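Local coordinates for protein peptide synthetase, module 7 (Actinoplanes teichomyceticus, PDB 4TX3) that is a condensation-type domain of a peptide synthetase, probably the X domain that recruits cytochrome P450 enzymes to the peptide rather than forming peptide bonds, at residues I395-D398 with L399-A402; V139-R143 with I144-D148; A316-F320 with L321-A325. All blocks are in the same frame, centred on the assembly; numbering follows the deposited sequence.

Contact 1 of 3, residues I395-D398 with L399-A402; sequences IELD and LAFA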
loop_
_atom_site.group_PDB
_atom_site.type_symbol
_atom_site.label_atom_id
_atom_site.label_comp_id
_atom_site.label_asym_id
_atom_site.label_seq_id
_atom_site.Cartn_x
_atom_site.Cartn_y
_atom_site.Cartn_z
ATOM N N ILE B 395 -13.054 24.189 6.644
ATOM C CA ILE B 395 -12.086 24.735 5.691
ATOM C C ILE B 395 -11.470 26.053 6.193
ATOM O O ILE B 395 -12.166 26.890 6.777
ATOM C CB ILE B 395 -12.736 24.959 4.301
ATOM C CG1 ILE B 395 -11.682 25.290 3.244
ATOM C CG2 ILE B 395 -13.812 26.059 4.344
ATOM C CD1 ILE B 395 -12.265 25.399 1.841
ATOM N N GLU B 396 -10.160 26.210 5.985
ATOM C CA GLU B 396 -9.438 27.439 6.331
ATOM C C GLU B 396 -9.133 28.258 5.084
ATOM O O GLU B 396 -8.932 29.463 5.157
ATOM C CB GLU B 396 -8.130 27.133 7.050
ATOM C CG GLU B 396 -8.273 26.540 8.431
ATOM C CD GLU B 396 -6.920 26.315 9.083
ATOM O OE1 GLU B 396 -6.142 25.484 8.556
ATOM O OE2 GLU B 396 -6.624 26.992 10.099
ATOM N N LEU B 397 -9.073 27.574 3.946
ATOM C CA LEU B 397 -8.853 28.211 2.655
ATOM C C LEU B 397 -10.131 28.884 2.132
ATOM O O LEU B 397 -11.244 28.576 2.576
ATOM C CB LEU B 397 -8.360 27.172 1.651
ATOM C CG LEU B 397 -6.988 26.546 1.888
ATOM C CD1 LEU B 397 -6.807 25.330 1.008
ATOM C CD2 LEU B 397 -5.883 27.542 1.627
ATOM N N ASP B 398 -9.975 29.788 1.177
ATOM C CA ASP B 398 -11.123 30.331 0.461
ATOM C C ASP B 398 -11.678 29.295 -0.516
ATOM O O ASP B 398 -12.882 29.011 -0.525
ATOM C CB ASP B 398 -10.727 31.610 -0.263
ATOM C CG ASP B 398 -10.316 32.709 0.702
ATOM O OD1 ASP B 398 -10.197 32.418 1.918
ATOM O OD2 ASP B 398 -10.109 33.855 0.251
ATOM N N LEU B 399 -10.791 28.716 -1.323
ATOM C CA LEU B 399 -11.175 27.671 -2.267
ATOM C C LEU B 399 -10.182 26.509 -2.236
ATOM O O LEU B 399 -8.980 26.702 -2.060
ATOM C CB LEU B 399 -11.276 28.234 -3.690
ATOM C CG LEU B 399 -12.121 29.503 -3.848
ATOM C CD1 LEU B 399 -11.823 30.214 -5.158
ATOM C CD2 LEU B 399 -13.588 29.163 -3.739
ATOM N N ALA B 400 -10.693 25.298 -2.424
ATOM C CA ALA B 400 -9.860 24.104 -2.419
ATOM C C ALA B 400 -10.409 23.081 -3.401
ATOM O O ALA B 400 -11.503 22.558 -3.228
ATOM C CB ALA B 400 -9.767 23.504 -1.002
ATOM N N PHE B 401 -9.632 22.806 -4.438
ATOM C CA PHE B 401 -10.006 21.835 -5.447
ATOM C C PHE B 401 -9.418 20.490 -5.091
ATOM O O PHE B 401 -8.212 20.396 -4.807
ATOM C CB PHE B 401 -9.509 22.261 -6.828
ATOM C CG PHE B 401 -10.202 23.484 -7.393
ATOM C CD1 PHE B 401 -9.794 24.757 -7.037
ATOM C CD2 PHE B 401 -11.220 23.354 -8.315
ATOM C CE1 PHE B 401 -10.407 25.869 -7.569
ATOM C CE2 PHE B 401 -11.834 24.468 -8.847
ATOM C CZ PHE B 401 -11.421 25.723 -8.479
ATOM N N ALA B 402 -10.270 19.462 -5.105
ATOM C CA ALA B 402 -9.838 18.076 -4.924
ATOM C C ALA B 402 -10.231 17.237 -6.150
ATOM O O ALA B 402 -11.394 16.851 -6.315
ATOM C CB ALA B 402 -10.434 17.492 -3.656
#

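Contact 2 of 3, residues V139-R143 with I144-D148; sequences VTVHR and IAADD. With SO4 (sulfate ion), chain F.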
loop_
_atom_site.group_PDB
_atom_site.type_symbol
_atom_site.label_atom_id
_atom_site.label_comp_id
_atom_site.label_asym_id
_atom_site.label_seq_id
_atom_site.Cartn_x
_atom_site.Cartn_y
_atom_site.Cartn_z
ATOM N N VAL B 139 -15.312 8.058 14.580
ATOM C CA VAL B 139 -14.020 8.542 15.072
ATOM C C VAL B 139 -13.692 9.949 14.577
ATOM O O VAL B 139 -13.765 10.234 13.382
ATOM C CB VAL B 139 -12.879 7.594 14.666
ATOM C CG1 VAL B 139 -11.511 8.196 15.030
ATOM C CG2 VAL B 139 -13.068 6.249 15.348
ATOM N N THR B 140 -13.329 10.822 15.508
ATOM C CA THR B 140 -12.951 12.190 15.183
ATOM C C THR B 140 -11.554 12.481 15.722
ATOM O O THR B 140 -11.286 12.257 16.903
ATOM C CB THR B 140 -13.939 13.217 15.770
ATOM O OG1 THR B 140 -15.252 12.994 15.246
ATOM C CG2 THR B 140 -13.515 14.617 15.419
ATOM N N VAL B 141 -10.658 12.970 14.868
ATOM C CA VAL B 141 -9.320 13.345 15.322
ATOM C C VAL B 141 -9.045 14.823 15.035
ATOM O O VAL B 141 -9.318 15.320 13.943
ATOM C CB VAL B 141 -8.233 12.489 14.656
ATOM C CG1 VAL B 141 -6.894 12.855 15.221
ATOM C CG2 VAL B 141 -8.516 10.991 14.844
ATOM N N HIS B 142 -8.523 15.536 16.021
ATOM C CA HIS B 142 -8.100 16.911 15.792
ATOM C C HIS B 142 -6.849 16.976 14.899
ATOM O O HIS B 142 -5.928 16.158 15.028
ATOM C CB HIS B 142 -7.832 17.625 17.115
ATOM C CG HIS B 142 -7.756 19.105 16.972
ATOM N ND1 HIS B 142 -6.642 19.747 16.471
ATOM C CD2 HIS B 142 -8.674 20.073 17.218
ATOM C CE1 HIS B 142 -6.874 21.047 16.436
ATOM N NE2 HIS B 142 -8.099 21.269 16.881
ATOM N N ARG B 143 -6.816 17.970 14.011
ATOM C CA ARG B 143 -5.715 18.123 13.056
ATOM C C ARG B 143 -4.342 18.385 13.672
ATOM O O ARG B 143 -3.321 18.291 12.964
ATOM C CB ARG B 143 -6.026 19.237 12.064
ATOM C CG ARG B 143 -7.030 18.796 11.039
ATOM C CD ARG B 143 -6.935 19.626 9.796
ATOM N NE ARG B 143 -6.464 18.833 8.664
ATOM C CZ ARG B 143 -7.276 18.155 7.862
ATOM N NH1 ARG B 143 -8.592 18.172 8.086
ATOM N NH2 ARG B 143 -6.779 17.461 6.843
ATOM N N ILE B 144 -4.297 18.689 14.971
ATOM C CA ILE B 144 -3.016 18.781 15.664
ATOM C C ILE B 144 -2.364 17.389 15.779
ATOM O O ILE B 144 -1.159 17.268 16.049
ATOM C CB ILE B 144 -3.166 19.416 17.075
ATOM C CG1 ILE B 144 -1.826 20.000 17.557
ATOM C CG2 ILE B 144 -3.757 18.414 18.090
ATOM C CD1 ILE B 144 -1.912 20.697 18.920
ATOM N N ALA B 145 -3.157 16.345 15.546
ATOM C CA ALA B 145 -2.706 14.987 15.804
ATOM C C ALA B 145 -2.677 14.107 14.565
ATOM O O ALA B 145 -2.051 13.047 14.575
ATOM C CB ALA B 145 -3.581 14.343 16.865
ATOM N N ALA B 146 -3.357 14.524 13.503
ATOM C CA ALA B 146 -3.486 13.660 12.329
ATOM C C ALA B 146 -3.653 14.421 11.024
ATOM O O ALA B 146 -4.399 15.395 10.949
ATOM C CB ALA B 146 -4.663 12.705 12.521
ATOM N N ASP B 147 -2.933 13.964 10.004
ATOM C CA ASP B 147 -3.249 14.289 8.616
ATOM C C ASP B 147 -4.190 13.210 8.064
ATOM O O ASP B 147 -4.560 12.270 8.778
ATOM C CB ASP B 147 -1.974 14.404 7.759
ATOM C CG ASP B 147 -1.139 13.107 7.724
ATOM O OD1 ASP B 147 -1.602 12.040 8.186
ATOM O OD2 ASP B 147 -0.002 13.155 7.209
ATOM N N ASP B 148 -4.556 13.322 6.792
ATOM C CA ASP B 148 -5.526 12.393 6.204
ATOM C C ASP B 148 -4.991 10.970 6.021
ATOM O O ASP B 148 -5.711 10.013 6.284
ATOM C CB ASP B 148 -6.036 12.938 4.867
ATOM C CG ASP B 148 -6.926 14.159 5.041
ATOM O OD1 ASP B 148 -8.165 13.983 5.117
ATOM O OD2 ASP B 148 -6.388 15.292 5.116
HETATM S S SO4 F . -9.967 24.390 16.672
HETATM O O1 SO4 F . -8.862 23.996 17.545
HETATM O O2 SO4 F . -11.231 24.145 17.362
HETATM O O3 SO4 F . -9.868 25.827 16.372
HETATM O O4 SO4 F . -9.894 23.616 15.427
HETATM O O HOH W 1 -4.492 17.431 9.226
#

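Contact 3 of 3, residues A316-F320 with L321-A325; sequences ADPTF and LEVVA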
loop_
_atom_site.group_PDB
_atom_site.type_symbol
_atom_site.label_atom_id
_atom_site.label_comp_id
_atom_site.label_asym_id
_atom_site.label_seq_id
_atom_site.Cartn_x
_atom_site.Cartn_y
_atom_site.Cartn_z
ATOM N N ALA B 316 2.270 38.967 -19.598
ATOM C CA ALA B 316 2.529 38.913 -21.049
ATOM C C ALA B 316 1.658 37.916 -21.815
ATOM O O ALA B 316 2.116 37.322 -22.783
ATOM C CB ALA B 316 3.989 38.628 -21.318
ATOM N N ASP B 317 0.403 37.773 -21.394
ATOM C CA ASP B 317 -0.578 36.905 -22.045
ATOM C C ASP B 317 -0.005 35.568 -22.536
ATOM O O ASP B 317 -0.032 35.272 -23.734
ATOM C CB ASP B 317 -1.230 37.646 -23.211
ATOM C CG ASP B 317 -2.649 37.180 -23.465
ATOM O OD1 ASP B 317 -3.400 36.984 -22.479
ATOM O OD2 ASP B 317 -3.015 37.011 -24.648
ATOM N N PRO B 318 0.508 34.755 -21.606
ATOM C CA PRO B 318 1.173 33.488 -21.934
ATOM C C PRO B 318 0.248 32.428 -22.553
ATOM O O PRO B 318 -0.925 32.313 -22.188
ATOM C CB PRO B 318 1.682 32.995 -20.571
ATOM C CG PRO B 318 1.397 34.104 -19.590
ATOM C CD PRO B 318 0.309 34.914 -20.157
ATOM N N THR B 319 0.780 31.660 -23.494
ATOM C CA THR B 319 0.122 30.427 -23.906
ATOM C C THR B 319 0.030 29.489 -22.707
ATOM O O THR B 319 0.819 29.609 -21.749
ATOM C CB THR B 319 0.882 29.706 -25.007
ATOM O OG1 THR B 319 2.104 29.184 -24.460
ATOM C CG2 THR B 319 1.189 30.652 -26.149
ATOM N N PHE B 320 -0.922 28.562 -22.759
ATOM C CA PHE B 320 -1.036 27.521 -21.743
ATOM C C PHE B 320 0.298 26.838 -21.527
ATOM O O PHE B 320 0.739 26.655 -20.388
ATOM C CB PHE B 320 -2.091 26.481 -22.139
ATOM C CG PHE B 320 -2.063 25.243 -21.299
ATOM C CD1 PHE B 320 -2.488 25.278 -19.976
ATOM C CD2 PHE B 320 -1.595 24.043 -21.821
ATOM C CE1 PHE B 320 -2.445 24.132 -19.193
ATOM C CE2 PHE B 320 -1.557 22.888 -21.042
ATOM C CZ PHE B 320 -1.985 22.927 -19.733
ATOM N N LEU B 321 0.940 26.471 -22.629
ATOM C CA LEU B 321 2.220 25.775 -22.576
ATOM C C LEU B 321 3.292 26.632 -21.906
ATOM O O LEU B 321 4.133 26.113 -21.167
ATOM C CB LEU B 321 2.677 25.374 -23.980
ATOM C CG LEU B 321 2.000 24.206 -24.681
ATOM C CD1 LEU B 321 2.545 24.123 -26.094
ATOM C CD2 LEU B 321 2.252 22.916 -23.921
ATOM N N GLU B 322 3.266 27.937 -22.162
ATOM C CA GLU B 322 4.179 28.837 -21.464
ATOM C C GLU B 322 3.908 28.848 -19.955
ATOM O O GLU B 322 4.855 28.912 -19.149
ATOM C CB GLU B 322 4.101 30.254 -22.053
ATOM C CG GLU B 322 4.876 30.370 -23.386
ATOM C CD GLU B 322 4.539 31.612 -24.224
ATOM O OE1 GLU B 322 3.409 32.147 -24.109
ATOM O OE2 GLU B 322 5.420 32.039 -25.013
ATOM N N VAL B 323 2.634 28.755 -19.566
ATOM C CA VAL B 323 2.290 28.752 -18.148
ATOM C C VAL B 323 2.774 27.466 -17.470
ATOM O O VAL B 323 3.322 27.505 -16.362
ATOM C CB VAL B 323 0.791 28.907 -17.920
ATOM C CG1 VAL B 323 0.485 28.835 -16.429
ATOM C CG2 VAL B 323 0.295 30.225 -18.511
ATOM N N VAL B 324 2.601 26.344 -18.167
ATOM C CA VAL B 324 3.070 25.043 -17.706
ATOM C C VAL B 324 4.555 25.066 -17.401
ATOM O O VAL B 324 4.988 24.646 -16.329
ATOM C CB VAL B 324 2.771 23.933 -18.753
ATOM C CG1 VAL B 324 3.556 22.657 -18.449
ATOM C CG2 VAL B 324 1.257 23.647 -18.801
ATOM N N ALA B 325 5.331 25.572 -18.345
ATOM C CA ALA B 325 6.773 25.631 -18.189
ATOM C C ALA B 325 7.186 26.532 -17.012
ATOM O O ALA B 325 8.146 26.210 -16.298
ATOM C CB ALA B 325 7.421 26.105 -19.489
#

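Contact 1 of 3, residues I395-D398 with L399-A402
Leu397 CB stands over the oxygen end of one face of the peptide joining Leu399 to Ala400, 3.8 Å from Leu399 O; the Leu399 side chain departs from the other face. The chain here is a loop turning into strand 399-407 of the four-stranded mixed sheet in the C-terminal half of the condensation-domain fold. One residue earlier, CG and CD2 of Leu399 fold back over a face of the Asp398-Leu399 peptide, bringing Leu399 CD2 to 3.3 Å from Asp398 O. The alternation of the strand begins at once: Leu399 and Phe401 reach Leu435 and Leu439 of helix 429-448, while Ala400 turns the opposite way, back toward the loop. No hydrogen bond links the two segments. Leu399 instead bonds through its backbone to Gln362 and Gly364, and Ala400 to His421, so the strand is gripped between its neighbours from its first residues. The carboxylate of Asp398 is held by a salt bridge with Arg227. What remains across the turn is apolar: Leu397 CG stands beside its own backbone N (chi1 -66°), which carries CD1 to within 4.0 Å of Ala400 CB. Ile395 comes up beside it with its chain fully extended (chi1 -170°, chi2 175°), and its tip, Ile395 CD1, stops 4.2 Å from the same Ala400 CB.

Contact 2 of 3, residues V139-R143 with I144-D148
His142 reaches back to Ile144 round the turn that follows strand 134-142. From CB, its CG stands opposite the backbone N (chi1 -165°), bringing the ring alongside the next residues. ND1 accepts the backbone N-H of Ile144 near the ring plane (ND1 to Ile144 N 3.0 Å; nearly straight, 163° at the hydrogen), and Ile144 CB lies against the same atom. At the far end NE2 donates to a sulfate, probably from the crystallisation liquor, which the backbone N of Arg31 and the side chains of Arg39 and Arg233 also hold, with His142 NE2 2.9 Å from its O1. The backbone O of His142 takes Ala145 N at 2.8 Å and Ala146 N only weakly. Behind the turn Val141 CG1 packs on Ala146 CB at 3.5 Å.

The sequence His142-Arg143-Ile144-Ala145-Ala146-Asp147-Asp148 occupies the place of the HHxxxDG motif of condensation domains, with arginine for the second histidine and aspartate for the glycine. These two exchanged residues meet: Arg143 NH2 forms a salt bridge with Asp148 OD2 at 2.8 Å, the guanidinium and carboxylate planes 48° apart. An ion pair where the motif normally has histidine and glycine is consistent with a domain that has lost condensation activity.

Contact 3 of 3, residues A316-F320 with L321-A325
Thr319 turns its OG1 between its own backbone N and carbonyl carbon (chi1 69°), which points the hydroxyl at the first turn of helix 320-334, and Glu322 swings CG beside its backbone N (chi1 -78°) before running extended back toward Thr319. The two side chains cross and exchange bonds in a capping box. Thr319 OG1 accepts from Glu322 N at 2.9 Å, while Glu322 OE1 receives Thr319 N at 2.7 Å, on the anti side of the carboxylate and slightly tilted from its plane. A weak bond from Thr319 OG1 to the same Glu322 OE1 supplements these two. An alanine at the Thr319 position would remove the hydroxyl and is likely to leave Glu322 N without its capping acceptor and the Glu322 carboxylate less firmly held.

Helical bonding follows directly, with Val323 N donating to Thr319 O at 3.0 Å and Val324 N to Phe320 O at 2.9 Å. Outside the box, Pro318 CB meets Val323 CG2 at 3.7 Å; joining the residue before the N-cap to the fourth residue of the helix, this pair is a hydrophobic staple. Phe320 adds a CH-pi contact: Val324 CG2 sits over one face of its ring, 3.7 Å from the centroid and 22° off the normal, displaced toward CZ. Both Phe320 and Val324 also pack on helix 261-278, through Met271 and through Leu264 and Ala267 respectively, so the buried side of the first turn is joined to that helix.

Polar and apolar caps thus divide the helix start between them: the box supplies an acceptor for Glu322 N and binds Thr319 N, while the staple and the CH-pi contact close the apolar side. The Glu322 carboxylate, bonded to the N-H of the N-cap residue, is probably stabilised by the positive end of the helix dipole.

In the fold
The centres of contacts 1 and 2 lie about 10 Å from the centre of the chain and most of their touching residues are buried; that of contact 3, only partly buried, is about 29 Å out. None shares a secondary-structure element with another. Contact 2 marks where a strand of the five-stranded sheet ends and a helix follows; contact 1 opens a strand of the four-stranded sheet; contact 3 starts a helix. Contacts 1 and 2 approach to about 6 Å between nearest atoms without touching. Their chemistry differs accordingly: contact 1 is apolar across its turn, contact 2 gathers charge and a bound anion at the altered motif, and contact 3 combines a polar cap with apolar cover.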